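RNA pseudouridylate synthase domain-containing protein 1 (Homo sapiens, PDB 5VBB) belongs to the RluA family and probably converts uridine to pseudouridine in RNA, to which it is expected to bind. Local coordinates at residues A[19-29]-A[39-48]. Numbering follows the deposited sequence.
Sequences LVVNKHWDVRI and TLQKQLRYRF
Leu19 and Val21 of strand 19-23 meet Leu40, Leu44 and Phe48 where helix 40-47 packs on one face of the four-stranded antiparallel sheet of this RluA-type pseudouridine synthase domain. Leu19 CD2 lies 3.7 Å from Leu44 CD2 and also reaches the Phe48 ring obliquely, 3.5 Å from CE2. Two residues on, Val21 CG2 touches Leu40 CD2 at 3.8 Å, the side chains alongside one another, pointed opposite ways. Leu74 of adjacent strand 73-77 and Phe62 of strand 61-62, one strand further on, also touch Leu40.

Polar contacts hold the helix start. Leu40 N donates to Arg28 O (2.8 Å, 154°), while Thr39 is the N-cap: chi1 of 65° turns OG1 toward the first helical turn to accept from Lys42 N at 3.2 Å. A valine in place of Thr39 would probably leave Lys42 N without its capping acceptor and weaken that turn.

From the loop, Val27 CG1 lies 3.7 Å from Leu40 N and 3.8 Å from Gln43 OE1. Lys23 NZ bonds the backbone oxygens of His24, Val27, Thr70 and Asp67, the probable catalytic residue. Gln43 NE2 bonds Ser5 O; Gln43 OE1 accepts from a water, 2.7 Å away, which accepts from His24 N.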
# COMPACT_ATOMS: atom_id res chain seq x y z
N LEU A 19 -3.50 -11.04 -14.37
CA LEU A 19 -4.71 -10.43 -13.87
C LEU A 19 -4.27 -9.56 -12.69
O LEU A 19 -3.52 -10.04 -11.86
CB LEU A 19 -5.65 -11.55 -13.42
CG LEU A 19 -6.88 -11.21 -12.66
CD1 LEU A 19 -7.72 -10.21 -13.40
CD2 LEU A 19 -7.70 -12.45 -12.42
N VAL A 20 -4.71 -8.31 -12.63
CA VAL A 20 -4.44 -7.40 -11.50
C VAL A 20 -5.77 -7.02 -10.92
O VAL A 20 -6.62 -6.45 -11.61
CB VAL A 20 -3.60 -6.14 -11.81
CG1 VAL A 20 -3.24 -5.37 -10.54
CG2 VAL A 20 -2.35 -6.48 -12.59
N VAL A 21 -5.95 -7.30 -9.63
CA VAL A 21 -7.17 -6.95 -8.93
C VAL A 21 -6.92 -5.70 -8.13
O VAL A 21 -5.78 -5.38 -7.81
CB VAL A 21 -7.73 -8.11 -8.04
CG1 VAL A 21 -7.98 -9.37 -8.86
CG2 VAL A 21 -6.80 -8.42 -6.88
N ASN A 22 -8.00 -5.00 -7.78
CA ASN A 22 -7.98 -3.88 -6.87
C ASN A 22 -8.54 -4.51 -5.58
O ASN A 22 -9.74 -4.64 -5.40
CB ASN A 22 -8.83 -2.73 -7.40
CG ASN A 22 -8.87 -1.54 -6.48
OD1 ASN A 22 -8.20 -1.51 -5.46
ND2 ASN A 22 -9.64 -0.53 -6.84
N LYS A 23 -7.65 -5.10 -4.78
CA LYS A 23 -8.04 -5.89 -3.62
C LYS A 23 -8.80 -5.02 -2.63
O LYS A 23 -8.46 -3.88 -2.41
CB LYS A 23 -6.81 -6.52 -2.91
CG LYS A 23 -7.17 -7.50 -1.79
CD LYS A 23 -5.94 -8.02 -1.05
CE LYS A 23 -5.39 -7.17 0.06
NZ LYS A 23 -6.27 -6.99 1.22
N HIS A 24 -9.83 -5.58 -2.04
CA HIS A 24 -10.66 -4.84 -1.11
C HIS A 24 -9.92 -4.78 0.23
O HIS A 24 -9.11 -5.67 0.55
CB HIS A 24 -12.00 -5.57 -0.97
CG HIS A 24 -13.09 -4.75 -0.37
ND1 HIS A 24 -13.18 -4.53 0.99
CD2 HIS A 24 -14.15 -4.15 -0.97
CE1 HIS A 24 -14.28 -3.82 1.18
NE2 HIS A 24 -14.89 -3.56 0.03
N TRP A 25 -10.16 -3.70 0.98
CA TRP A 25 -9.59 -3.55 2.33
C TRP A 25 -10.20 -4.67 3.22
O TRP A 25 -11.33 -5.12 2.98
CB TRP A 25 -9.88 -2.15 2.94
CG TRP A 25 -11.31 -1.71 2.87
CD1 TRP A 25 -11.94 -1.11 1.81
CD2 TRP A 25 -12.32 -1.91 3.87
NE1 TRP A 25 -13.27 -0.94 2.08
CE2 TRP A 25 -13.53 -1.40 3.35
CE3 TRP A 25 -12.31 -2.44 5.17
CZ2 TRP A 25 -14.72 -1.39 4.09
CZ3 TRP A 25 -13.49 -2.43 5.91
CH2 TRP A 25 -14.68 -1.92 5.37
N ASP A 26 -9.42 -5.17 4.18
CA ASP A 26 -9.84 -6.22 5.12
C ASP A 26 -10.29 -7.48 4.40
O ASP A 26 -11.34 -8.05 4.70
CB ASP A 26 -10.91 -5.74 6.12
CG ASP A 26 -10.38 -4.83 7.19
OD1 ASP A 26 -9.26 -4.33 7.05
OD2 ASP A 26 -11.17 -4.47 8.11
N VAL A 27 -9.46 -7.93 3.46
CA VAL A 27 -9.64 -9.19 2.75
C VAL A 27 -8.28 -9.86 2.70
O VAL A 27 -7.33 -9.27 2.25
CB VAL A 27 -10.26 -9.01 1.34
CG1 VAL A 27 -10.21 -10.33 0.57
CG2 VAL A 27 -11.71 -8.53 1.45
N ARG A 28 -8.21 -11.11 3.14
CA ARG A 28 -6.99 -11.89 3.18
C ARG A 28 -6.73 -12.61 1.86
O ARG A 28 -7.66 -13.09 1.23
CB ARG A 28 -7.12 -12.95 4.30
CG ARG A 28 -5.76 -13.41 4.84
CD ARG A 28 -5.93 -14.17 6.14
NE ARG A 28 -6.84 -13.48 7.07
CZ ARG A 28 -6.52 -12.46 7.86
NH1 ARG A 28 -5.27 -11.99 7.88
NH2 ARG A 28 -7.43 -11.92 8.65
N ILE A 29 -5.46 -12.77 1.49
CA ILE A 29 -5.10 -13.49 0.27
C ILE A 29 -5.33 -15.02 0.45
O ILE A 29 -6.16 -15.62 -0.27
CB ILE A 29 -3.65 -13.17 -0.14
CG1 ILE A 29 -3.57 -11.70 -0.62
CG2 ILE A 29 -3.16 -14.15 -1.23
CD1 ILE A 29 -2.27 -11.29 -1.12
N THR A 39 -11.79 -14.75 1.31
CA THR A 39 -10.42 -14.49 0.89
C THR A 39 -10.40 -14.03 -0.56
O THR A 39 -11.40 -14.19 -1.26
CB THR A 39 -9.55 -15.73 1.02
OG1 THR A 39 -10.03 -16.71 0.08
CG2 THR A 39 -9.49 -16.27 2.44
N LEU A 40 -9.24 -13.53 -1.02
CA LEU A 40 -9.10 -13.12 -2.43
C LEU A 40 -9.26 -14.36 -3.34
O LEU A 40 -10.01 -14.30 -4.31
CB LEU A 40 -7.78 -12.37 -2.71
CG LEU A 40 -7.59 -11.89 -4.15
CD1 LEU A 40 -8.75 -11.07 -4.66
CD2 LEU A 40 -6.37 -11.13 -4.26
N GLN A 41 -8.67 -15.50 -2.94
CA GLN A 41 -8.81 -16.77 -3.67
C GLN A 41 -10.29 -17.13 -3.95
O GLN A 41 -10.63 -17.50 -5.07
CB GLN A 41 -8.15 -17.93 -2.88
CG GLN A 41 -6.63 -17.91 -2.93
CD GLN A 41 -6.08 -18.73 -4.08
OE1 GLN A 41 -6.62 -18.73 -5.19
NE2 GLN A 41 -4.97 -19.42 -3.86
N LYS A 42 -11.17 -17.02 -2.93
CA LYS A 42 -12.59 -17.34 -3.10
C LYS A 42 -13.26 -16.37 -4.07
O LYS A 42 -14.03 -16.80 -4.92
CB LYS A 42 -13.34 -17.37 -1.75
CG LYS A 42 -12.98 -18.56 -0.87
CD LYS A 42 -13.86 -18.63 0.37
CE LYS A 42 -13.73 -19.93 1.12
NZ LYS A 42 -14.86 -20.15 2.06
N GLN A 43 -12.94 -15.07 -3.98
CA GLN A 43 -13.48 -14.08 -4.93
C GLN A 43 -13.07 -14.45 -6.37
O GLN A 43 -13.90 -14.42 -7.28
CB GLN A 43 -12.98 -12.66 -4.61
CG GLN A 43 -13.53 -12.10 -3.30
CD GLN A 43 -12.88 -10.80 -2.87
OE1 GLN A 43 -11.66 -10.62 -2.96
NE2 GLN A 43 -13.66 -9.87 -2.37
N LEU A 44 -11.79 -14.84 -6.54
CA LEU A 44 -11.25 -15.24 -7.84
C LEU A 44 -11.93 -16.49 -8.35
O LEU A 44 -12.30 -16.54 -9.52
CB LEU A 44 -9.74 -15.45 -7.76
CG LEU A 44 -8.95 -14.14 -7.76
CD1 LEU A 44 -7.54 -14.35 -7.21
CD2 LEU A 44 -8.93 -13.53 -9.14
N ARG A 45 -12.09 -17.50 -7.47
CA ARG A 45 -12.79 -18.73 -7.82
C ARG A 45 -14.24 -18.42 -8.24
O ARG A 45 -14.75 -19.00 -9.21
CB ARG A 45 -12.81 -19.70 -6.63
CG ARG A 45 -11.48 -20.41 -6.37
CD ARG A 45 -11.52 -21.24 -5.09
NE ARG A 45 -12.82 -21.89 -4.87
CZ ARG A 45 -13.26 -22.98 -5.51
NH1 ARG A 45 -12.51 -23.57 -6.43
NH2 ARG A 45 -14.46 -23.48 -5.23
N TYR A 46 -14.91 -17.50 -7.51
CA TYR A 46 -16.29 -17.11 -7.83
C TYR A 46 -16.37 -16.45 -9.23
O TYR A 46 -17.21 -16.84 -10.03
CB TYR A 46 -16.84 -16.17 -6.74
CG TYR A 46 -18.27 -15.74 -6.97
CD1 TYR A 46 -18.57 -14.65 -7.79
CD2 TYR A 46 -19.33 -16.44 -6.41
CE1 TYR A 46 -19.89 -14.28 -8.05
CE2 TYR A 46 -20.65 -16.09 -6.66
CZ TYR A 46 -20.93 -15.00 -7.47
OH TYR A 46 -22.22 -14.59 -7.74
N ARG A 47 -15.50 -15.48 -9.52
CA ARG A 47 -15.48 -14.74 -10.78
C ARG A 47 -14.95 -15.55 -11.97
O ARG A 47 -15.45 -15.39 -13.10
CB ARG A 47 -14.63 -13.48 -10.59
CG ARG A 47 -14.45 -12.58 -11.83
CD ARG A 47 -15.72 -11.95 -12.36
NE ARG A 47 -15.43 -11.17 -13.57
CZ ARG A 47 -15.29 -11.67 -14.80
NH1 ARG A 47 -15.42 -12.98 -15.02
NH2 ARG A 47 -15.01 -10.87 -15.83
N PHE A 48 -13.90 -16.38 -11.76
CA PHE A 48 -13.26 -17.14 -12.84
C PHE A 48 -13.29 -18.62 -12.57
O PHE A 48 -12.25 -19.24 -12.36
CB PHE A 48 -11.80 -16.63 -13.01
CG PHE A 48 -11.76 -15.16 -13.32
CD1 PHE A 48 -12.29 -14.67 -14.51
CD2 PHE A 48 -11.22 -14.26 -12.42
CE1 PHE A 48 -12.25 -13.31 -14.80
CE2 PHE A 48 -11.15 -12.90 -12.73
CZ PHE A 48 -11.66 -12.44 -13.92
O HOH W 1 -10.88 -8.04 -3.15